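Local coordinates for protein putative gamma-glutamylcyclotransferase YkqA (Bacillus subtilis, PDB 2QIK) that is a putative gamma-glutamylcyclotransferase, probably acting on gamma-glutamyl compounds, with its function still to be confirmed, at residues Lys70-Gln73 against His79-Thr82; Tyr133-Asp138 against Gln245-Glu250; Asn139-Lys144 against Tyr202-Val207. All coordinates share one frame; numbering follows the deposited sequence.

Contact 1. Residues Lys70-Gln73 against His79-Thr82; sequences KLDQ and HKQT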
loop_
_atom_site.group_PDB
_atom_site.type_symbol
_atom_site.label_atom_id
_atom_site.label_comp_id
_atom_site.label_asym_id
_atom_site.label_seq_id
_atom_site.Cartn_x
_atom_site.Cartn_y
_atom_site.Cartn_z
ATOM N N LYS A 70 -22.293 -12.562 -11.834
ATOM C CA LYS A 70 -22.884 -11.819 -10.742
ATOM C C LYS A 70 -22.554 -10.330 -10.907
ATOM O O LYS A 70 -23.367 -9.452 -10.658
ATOM C CB LYS A 70 -22.476 -12.371 -9.355
ATOM C CG LYS A 70 -23.050 -13.662 -9.077
ATOM C CD LYS A 70 -22.402 -14.443 -8.023
ATOM C CE LYS A 70 -22.795 -14.029 -6.801
ATOM N NZ LYS A 70 -22.018 -14.632 -5.657
ATOM N N LEU A 71 -21.292 -10.052 -11.186
ATOM C CA LEU A 71 -20.866 -8.661 -11.391
ATOM C C LEU A 71 -21.521 -8.022 -12.611
ATOM O O LEU A 71 -21.974 -6.876 -12.562
ATOM C CB LEU A 71 -19.329 -8.580 -11.512
ATOM C CG LEU A 71 -18.573 -9.061 -10.269
ATOM C CD1 LEU A 71 -17.070 -8.859 -10.526
ATOM C CD2 LEU A 71 -18.989 -8.406 -9.001
ATOM N N ASP A 72 -21.571 -8.733 -13.746
ATOM C CA ASP A 72 -22.265 -8.248 -14.866
ATOM C C ASP A 72 -23.707 -7.833 -14.556
ATOM O O ASP A 72 -24.191 -6.793 -15.005
ATOM C CB ASP A 72 -22.314 -9.310 -15.958
ATOM C CG ASP A 72 -21.019 -9.640 -16.586
ATOM O OD1 ASP A 72 -20.052 -8.841 -16.551
ATOM O OD2 ASP A 72 -20.935 -10.694 -17.290
ATOM N N GLN A 73 -24.376 -8.658 -13.779
ATOM C CA GLN A 73 -25.762 -8.378 -13.434
ATOM C C GLN A 73 -25.911 -7.256 -12.428
ATOM O O GLN A 73 -26.896 -6.496 -12.535
ATOM C CB GLN A 73 -26.467 -9.596 -12.864
ATOM C CG GLN A 73 -26.642 -10.697 -13.825
ATOM C CD GLN A 73 -27.180 -11.961 -13.172
ATOM O OE1 GLN A 73 -26.815 -13.042 -13.637
ATOM N NE2 GLN A 73 -28.044 -11.843 -12.170
ATOM N N HIS A 79 -19.722 -1.462 -18.499
ATOM C CA HIS A 79 -19.106 -2.330 -19.531
ATOM C C HIS A 79 -17.759 -2.832 -18.946
ATOM O O HIS A 79 -17.334 -2.399 -17.882
ATOM C CB HIS A 79 -18.820 -1.562 -20.825
ATOM C CG HIS A 79 -20.041 -1.049 -21.526
ATOM N ND1 HIS A 79 -20.851 -1.851 -22.294
ATOM C CD2 HIS A 79 -20.586 0.195 -21.574
ATOM C CE1 HIS A 79 -21.842 -1.133 -22.794
ATOM N NE2 HIS A 79 -21.698 0.119 -22.381
ATOM N N LYS A 80 -17.153 -3.787 -19.632
ATOM C CA LYS A 80 -15.879 -4.229 -19.203
ATOM C C LYS A 80 -14.953 -4.406 -20.351
ATOM O O LYS A 80 -15.382 -4.512 -21.509
ATOM C CB LYS A 80 -15.986 -5.497 -18.371
ATOM C CG LYS A 80 -16.376 -6.638 -19.136
ATOM C CD LYS A 80 -16.919 -7.692 -18.106
ATOM C CE LYS A 80 -16.876 -9.149 -18.525
ATOM N NZ LYS A 80 -18.270 -9.654 -18.719
ATOM N N GLN A 81 -13.659 -4.410 -20.012
ATOM C CA GLN A 81 -12.622 -4.661 -20.970
ATOM C C GLN A 81 -11.456 -5.283 -20.202
ATOM O O GLN A 81 -11.548 -5.477 -18.979
ATOM C CB GLN A 81 -12.164 -3.372 -21.673
ATOM C CG GLN A 81 -11.505 -2.337 -20.728
ATOM C CD GLN A 81 -10.816 -1.294 -21.568
ATOM O OE1 GLN A 81 -11.445 -0.390 -22.081
ATOM N NE2 GLN A 81 -9.493 -1.475 -21.764
ATOM N N THR A 82 -10.368 -5.604 -20.849
ATOM C CA THR A 82 -9.149 -5.967 -20.137
ATOM C C THR A 82 -8.148 -4.828 -20.184
ATOM O O THR A 82 -8.184 -3.966 -21.100
ATOM C CB THR A 82 -8.493 -7.238 -20.613
ATOM O OG1 THR A 82 -8.200 -7.155 -22.033
ATOM C CG2 THR A 82 -9.410 -8.415 -20.491
#

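Contact 2. Residues Tyr133-Asp138 against Gln245-Glu250; sequences YGSCMD and QHYQIE. With CIT (citric acid), chain B.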
loop_
_atom_site.group_PDB
_atom_site.type_symbol
_atom_site.label_atom_id
_atom_site.label_comp_id
_atom_site.label_asym_id
_atom_site.label_seq_id
_atom_site.Cartn_x
_atom_site.Cartn_y
_atom_site.Cartn_z
ATOM N N TYR A 133 7.447 0.326 8.826
ATOM C CA TYR A 133 8.331 -0.827 8.668
ATOM C C TYR A 133 9.796 -0.436 8.529
ATOM O O TYR A 133 10.652 -1.311 8.408
ATOM C CB TYR A 133 7.869 -1.685 7.492
ATOM C CG TYR A 133 7.809 -0.920 6.183
ATOM C CD1 TYR A 133 6.636 -0.377 5.758
ATOM C CD2 TYR A 133 8.938 -0.671 5.447
ATOM C CE1 TYR A 133 6.571 0.411 4.575
ATOM C CE2 TYR A 133 8.898 0.058 4.309
ATOM C CZ TYR A 133 7.725 0.633 3.872
ATOM O OH TYR A 133 7.780 1.340 2.718
ATOM N N GLY A 134 10.091 0.847 8.509
ATOM C CA GLY A 134 11.452 1.300 8.397
ATOM C C GLY A 134 11.785 2.379 9.410
ATOM O O GLY A 134 11.590 2.190 10.561
ATOM N N SER A 135 12.380 3.501 8.929
ATOM C CA SER A 135 12.853 4.530 9.875
ATOM C C SER A 135 11.726 5.230 10.616
ATOM O O SER A 135 11.985 5.805 11.658
ATOM C CB SER A 135 13.757 5.552 9.307
ATOM O OG SER A 135 13.066 6.502 8.573
ATOM N N CYS A 136 10.478 5.094 10.142
ATOM C CA CYS A 136 9.354 5.597 10.944
ATOM C C CYS A 136 9.072 4.725 12.175
ATOM O O CYS A 136 8.208 5.101 12.965
ATOM C CB CYS A 136 8.087 5.749 10.117
ATOM S SG CYS A 136 8.255 7.109 8.946
HETATM N N MSE A 137 9.780 3.603 12.369
HETATM C CA MSE A 137 9.759 2.897 13.634
HETATM C C MSE A 137 10.616 3.583 14.718
HETATM O O MSE A 137 10.400 3.300 15.885
HETATM C CB MSE A 137 10.273 1.469 13.454
HETATM C CG MSE A 137 9.436 0.632 12.439
HETATM SE SE MSE A 137 9.950 -1.196 12.428
HETATM C CE MSE A 137 11.653 -1.073 11.735
ATOM N N ASP A 138 11.512 4.481 14.318
ATOM C CA ASP A 138 12.287 5.289 15.251
ATOM C C ASP A 138 11.646 6.646 15.451
ATOM O O ASP A 138 10.783 7.053 14.636
ATOM C CB ASP A 138 13.716 5.468 14.660
ATOM C CG ASP A 138 14.629 6.180 15.550
ATOM O OD1 ASP A 138 15.113 7.271 15.153
ATOM O OD2 ASP A 138 14.868 5.695 16.651
ATOM N N GLN A 245 24.287 4.660 6.327
ATOM C CA GLN A 245 24.455 4.268 7.700
ATOM C C GLN A 245 23.537 4.954 8.681
ATOM O O GLN A 245 23.040 4.346 9.566
ATOM C CB GLN A 245 25.931 4.569 8.127
ATOM C CG GLN A 245 26.452 4.288 9.540
ATOM C CD GLN A 245 27.997 4.365 9.590
ATOM O OE1 GLN A 245 28.568 4.891 10.555
ATOM N NE2 GLN A 245 28.677 3.834 8.528
ATOM N N HIS A 246 23.364 6.240 8.543
ATOM C CA HIS A 246 22.571 7.057 9.449
ATOM C C HIS A 246 21.132 6.506 9.467
ATOM O O HIS A 246 20.565 6.183 10.572
ATOM C CB HIS A 246 22.730 8.532 8.919
ATOM C CG HIS A 246 21.830 8.891 7.742
ATOM N ND1 HIS A 246 22.003 8.389 6.467
ATOM C CD2 HIS A 246 20.697 9.649 7.672
ATOM C CE1 HIS A 246 21.061 8.840 5.664
ATOM N NE2 HIS A 246 20.251 9.605 6.365
ATOM N N TYR A 247 20.577 6.326 8.261
ATOM C CA TYR A 247 19.219 5.747 8.028
ATOM C C TYR A 247 19.125 4.311 8.552
ATOM O O TYR A 247 18.187 3.983 9.216
ATOM C CB TYR A 247 18.912 5.815 6.556
ATOM C CG TYR A 247 17.589 5.226 6.125
ATOM C CD1 TYR A 247 16.383 5.864 6.382
ATOM C CD2 TYR A 247 17.564 4.026 5.462
ATOM C CE1 TYR A 247 15.177 5.277 5.971
ATOM C CE2 TYR A 247 16.418 3.444 5.059
ATOM C CZ TYR A 247 15.218 4.063 5.325
ATOM O OH TYR A 247 14.096 3.444 4.895
ATOM N N GLN A 248 20.141 3.473 8.274
ATOM C CA GLN A 248 20.116 2.132 8.785
ATOM C C GLN A 248 20.075 2.102 10.299
ATOM O O GLN A 248 19.360 1.300 10.928
ATOM C CB GLN A 248 21.324 1.343 8.307
ATOM C CG GLN A 248 21.400 -0.025 8.923
ATOM C CD GLN A 248 22.394 -1.024 8.294
ATOM O OE1 GLN A 248 22.726 -2.100 8.920
ATOM N NE2 GLN A 248 22.808 -0.731 7.114
ATOM N N ILE A 249 20.806 3.031 10.919
ATOM C CA ILE A 249 20.747 3.056 12.377
ATOM C C ILE A 249 19.360 3.369 12.906
ATOM O O ILE A 249 18.951 2.839 13.925
ATOM C CB ILE A 249 21.824 4.017 12.923
ATOM C CG1 ILE A 249 23.252 3.521 12.628
ATOM C CG2 ILE A 249 21.675 4.196 14.453
ATOM C CD1 ILE A 249 24.345 4.614 12.793
ATOM N N GLU A 250 18.616 4.256 12.244
ATOM C CA GLU A 250 17.218 4.548 12.657
ATOM C C GLU A 250 16.381 3.291 12.621
ATOM O O GLU A 250 15.660 2.984 13.566
ATOM C CB GLU A 250 16.628 5.614 11.764
ATOM C CG GLU A 250 17.276 6.957 11.927
ATOM C CD GLU A 250 16.840 7.953 10.877
ATOM O OE1 GLU A 250 17.744 8.392 10.135
ATOM O OE2 GLU A 250 15.689 8.412 10.816
HETATM C C1 CIT B . 11.109 6.103 3.767
HETATM O O1 CIT B . 12.295 6.032 3.865
HETATM O O2 CIT B . 10.564 7.187 3.312
HETATM C C2 CIT B . 10.253 4.895 3.958
HETATM C C3 CIT B . 9.964 4.689 5.435
HETATM O O7 CIT B . 9.125 5.832 5.879
HETATM C C4 CIT B . 9.109 3.466 5.662
HETATM C C5 CIT B . 8.637 3.226 7.053
HETATM O O3 CIT B . 9.342 3.523 8.001
HETATM O O4 CIT B . 7.559 2.623 7.230
HETATM C C6 CIT B . 11.245 4.724 6.152
HETATM O O5 CIT B . 11.411 5.718 6.935
HETATM O O6 CIT B . 11.971 3.729 6.142
HETATM O O HOH W 1 14.644 8.658 7.655
HETATM O O HOH W 2 14.162 8.865 13.083
#

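Contact 3. Residues Asn139-Lys144 against Tyr202-Val207; sequences NARFQK and YKREGV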
loop_
_atom_site.group_PDB
_atom_site.type_symbol
_atom_site.label_atom_id
_atom_site.label_comp_id
_atom_site.label_asym_id
_atom_site.label_seq_id
_atom_site.Cartn_x
_atom_site.Cartn_y
_atom_site.Cartn_z
ATOM N N ASN A 139 12.004 7.314 16.506
ATOM C CA ASN A 139 11.379 8.579 16.855
ATOM C C ASN A 139 12.214 9.840 16.684
ATOM O O ASN A 139 11.680 10.907 16.906
ATOM C CB ASN A 139 10.675 8.540 18.198
ATOM C CG ASN A 139 11.630 8.519 19.326
ATOM O OD1 ASN A 139 11.219 8.810 20.463
ATOM N ND2 ASN A 139 12.885 8.207 19.082
ATOM N N ALA A 140 13.489 9.740 16.325
ATOM C CA ALA A 140 14.306 10.956 16.348
ATOM C C ALA A 140 13.834 11.990 15.330
ATOM O O ALA A 140 13.747 13.155 15.657
ATOM C CB ALA A 140 15.746 10.632 16.091
ATOM N N ARG A 141 13.492 11.596 14.112
ATOM C CA ARG A 141 13.015 12.538 13.082
ATOM C C ARG A 141 11.656 13.098 13.530
ATOM O O ARG A 141 11.431 14.276 13.361
ATOM C CB ARG A 141 12.958 11.988 11.660
ATOM C CG ARG A 141 14.332 11.773 11.068
ATOM C CD ARG A 141 14.218 11.291 9.623
ATOM N NE ARG A 141 13.562 12.336 8.824
ATOM C CZ ARG A 141 13.166 12.200 7.565
ATOM N NH1 ARG A 141 13.352 11.050 7.032
ATOM N NH2 ARG A 141 12.527 13.220 6.934
ATOM N N PHE A 142 10.780 12.281 14.104
ATOM C CA PHE A 142 9.534 12.821 14.644
ATOM C C PHE A 142 9.823 13.934 15.627
ATOM O O PHE A 142 9.179 14.988 15.649
ATOM C CB PHE A 142 8.688 11.770 15.338
ATOM C CG PHE A 142 8.212 10.601 14.485
ATOM C CD1 PHE A 142 8.118 9.343 15.078
ATOM C CD2 PHE A 142 7.786 10.741 13.178
ATOM C CE1 PHE A 142 7.627 8.257 14.367
ATOM C CE2 PHE A 142 7.279 9.620 12.465
ATOM C CZ PHE A 142 7.254 8.377 13.070
ATOM N N GLN A 143 10.730 13.660 16.545
ATOM C CA GLN A 143 11.048 14.647 17.602
ATOM C C GLN A 143 11.576 15.928 16.972
ATOM O O GLN A 143 11.211 17.024 17.390
ATOM C CB GLN A 143 12.073 14.090 18.566
ATOM C CG GLN A 143 11.528 12.999 19.442
ATOM C CD GLN A 143 12.564 12.360 20.318
ATOM O OE1 GLN A 143 12.263 11.972 21.465
ATOM N NE2 GLN A 143 13.798 12.318 19.842
ATOM N N LYS A 144 12.479 15.842 15.996
ATOM C CA LYS A 144 13.022 17.038 15.309
ATOM C C LYS A 144 11.968 17.872 14.606
ATOM O O LYS A 144 12.080 19.083 14.537
ATOM C CB LYS A 144 14.106 16.691 14.324
ATOM C CG LYS A 144 15.343 16.178 14.944
ATOM C CD LYS A 144 16.387 15.901 13.899
ATOM C CE LYS A 144 16.964 14.533 14.090
ATOM N NZ LYS A 144 16.903 13.629 12.908
ATOM N N TYR A 202 2.718 12.487 4.642
ATOM C CA TYR A 202 2.714 12.682 3.207
ATOM C C TYR A 202 3.929 13.440 2.735
ATOM O O TYR A 202 4.519 13.151 1.685
ATOM C CB TYR A 202 1.455 13.364 2.707
ATOM C CG TYR A 202 0.276 12.495 2.410
ATOM C CD1 TYR A 202 -0.119 11.473 3.235
ATOM C CD2 TYR A 202 -0.476 12.699 1.241
ATOM C CE1 TYR A 202 -1.214 10.681 2.909
ATOM C CE2 TYR A 202 -1.580 11.929 0.945
ATOM C CZ TYR A 202 -1.943 10.907 1.753
ATOM O OH TYR A 202 -3.026 10.099 1.510
ATOM N N LYS A 203 4.366 14.427 3.519
ATOM C CA LYS A 203 5.590 15.180 3.169
ATOM C C LYS A 203 6.811 14.339 3.365
ATOM O O LYS A 203 7.703 14.291 2.495
ATOM C CB LYS A 203 5.605 16.487 3.994
ATOM C CG LYS A 203 6.876 17.309 3.740
ATOM C CD LYS A 203 7.024 18.542 4.629
ATOM C CE LYS A 203 8.424 19.209 4.556
ATOM N NZ LYS A 203 8.691 20.013 5.778
ATOM N N ARG A 204 6.926 13.683 4.513
ATOM C CA ARG A 204 8.105 12.841 4.771
ATOM C C ARG A 204 8.305 11.776 3.710
ATOM O O ARG A 204 9.401 11.440 3.341
ATOM C CB ARG A 204 7.948 12.203 6.158
ATOM C CG ARG A 204 9.107 11.370 6.556
ATOM C CD ARG A 204 9.061 10.950 7.998
ATOM N NE ARG A 204 10.095 9.975 8.338
ATOM C CZ ARG A 204 10.464 9.671 9.561
ATOM N NH1 ARG A 204 10.004 10.356 10.593
ATOM N NH2 ARG A 204 11.319 8.712 9.754
ATOM N N GLU A 205 7.202 11.246 3.217
ATOM C CA GLU A 205 7.213 10.163 2.222
ATOM C C GLU A 205 7.168 10.648 0.799
ATOM O O GLU A 205 7.114 9.849 -0.143
ATOM C CB GLU A 205 6.037 9.186 2.482
ATOM C CG GLU A 205 6.053 8.650 3.886
ATOM C CD GLU A 205 7.092 7.717 4.191
ATOM O OE1 GLU A 205 7.916 7.356 3.324
ATOM O OE2 GLU A 205 6.915 7.102 5.304
ATOM N N GLY A 206 7.237 11.958 0.563
ATOM C CA GLY A 206 7.343 12.434 -0.793
ATOM C C GLY A 206 6.176 12.040 -1.679
ATOM O O GLY A 206 6.337 11.804 -2.868
ATOM N N VAL A 207 4.964 12.061 -1.130
ATOM C CA VAL A 207 3.795 11.688 -1.890
ATOM C C VAL A 207 3.596 12.589 -3.102
ATOM O O VAL A 207 3.334 12.127 -4.193
ATOM C CB VAL A 207 2.534 11.643 -1.027
ATOM C CG1 VAL A 207 1.260 11.540 -1.837
ATOM C CG2 VAL A 207 2.671 10.499 0.001
HETATM O O HOH W 3 11.819 10.396 4.461
HETATM O O HOH W 4 11.720 12.771 4.093
HETATM O O HOH W 5 11.092 9.272 13.097
#

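Contact 1. Residues Lys70-Gln73 against His79-Thr82
K80 and D72 carry this contact, a salt bridge between strand 79-87 and the helix that precedes it, 65-74. The CB of K80 leaves the strand toward the helix, and its CG sits between the backbone N and the carbonyl carbon (chi1 69°). From there the chain runs out to the carboxylate of D72, the two side chains crossing at about a right angle. CD is the first atom to come close, 3.7 Å from D72 OD1, and CE follows at 3.8 Å from D72 OD1. A bend at the last torsion (chi4 -112°) then brings the ammonium round to the acid. NZ donates to D72 OD1 over 2.9 Å, using the syn lone pair of that oxygen, and makes a weak second bond of 3.2 Å to D72 OD2, so that one ammonium reaches both oxygens unequally. D72 OD1 is also hydrogen-bonded to Y97 OH on the adjoining strand 90-98, and Y97 packs against K80 as well. The preceding residue, L71, is buried against L11, L20 and L21. The bridge thus ties a partly exposed position of helix 65-74, beside the buried L71, to the five-stranded antiparallel sheet of the AIG2-like region. With little apolar surface joined and both partners partly exposed, the link is mainly electrostatic, and solvent probably screens some of its strength.

Contact 2. Residues Tyr133-Asp138 against Gln245-Glu250
S135 and Y247 converge on one carboxylate of a citrate, probably from the crystallisation liquor, each through a very short bond: S135 OG lies 2.5 Å from citrate O5, and Y247 OH 2.5 Å from citrate O6. Y247 presents its edge to the acid, whereas S135 OG approaches its ring obliquely, 3.6 Å from Y247 CE1. A177 N also bonds to Y247 OH. Backbone amides complete the grip: S135 N binds O6 (157° at the hydrogen), C136 N takes O3, and Y133 N takes O4. G134 lies so near O6 that a beta carbon would clash with it. Citrate O4 rests over one face of the Y133 ring, whose OH is bonded to F232 O; with an alanine here, that arm of the ligand would probably lose its covering and F232 O its hydroxyl partner. Farther out, a water donates to both D138 OD1 and E250 OE2, like-charged oxygens that stand 4.5 Å apart, and R253 forms a salt bridge with D138. The Y-G-S sequence recalls the Y8-G9-T10 of the predicted substrate site, consistent with an anion-binding loop of the same kind. This loop joins strand 128-132 to helix 140-145, with strand 174-180 packed on Y133 and helix 245-258 supplying Y247.

Contact 3. Residues Asn139-Lys144 against Tyr202-Val207
R204 lies against R141 and F142 and gives up the most surface of the three. Its chain, with CG anti to the backbone N (chi1 -178°), stays extended as far as NE and reaches from helix 198-204 to helix 140-145. R141 comes from the opposite direction and bends at chi3, which lays its guanidinium flat on that of R204; the centres are 4.2 Å apart and the planes 25° from parallel. The stack is offset: R204 NE stands over the rim of the R141 group, 3.7 Å from R141 NH1. The aliphatic part of R141 joins in: its CB is 3.5 Å from R204 NH1, and its CD stands over one face of the R204 guanidinium, toward the rim. F142 meets the same NH1 obliquely, its CE2 3.4 Å from R204 NH1. Water supports the pairing. Two waters connect R141 NH1 and NH2 to R204 O, the carbonyl at the C-terminal end of its helix, whose partial negative charge, reached through the waters, probably eases the charge of R141. A third accepts from R204 NH1 over 2.9 Å and from F142 N, and sits over the centre of the F142 ring. R204 NH1 is also bonded to Y200 OH, and R204 NH2 to S135 OG. Just beyond R204, helix 198-204 closes in a Schellman motif with G206 as C-prime, and the whole is a stacked arginine pair beside an anion-occupied pocket.

Overall arrangement
Contacts 2 and 3 adjoin, their centres 11 Å apart; contact 2 holds the citrate and contact 3 borders it. R204 joins them: its CZ packs 3.4 Å from C136 SG, and its side chain comes within about 4 Å of the ligand, to which E205 also bonds. R141 CD packs 3.4 Å from E250 OE2, so helices 140-145 and 245-258 meet there as well. Contact 1 stands apart, on the opposite side of the chain's centre, about 45 Å from contact 2 and 42 Å from contact 3, centre to centre. It belongs instead near the predicted substrate site, the K80 side chain lying about 9 Å from that of Y8.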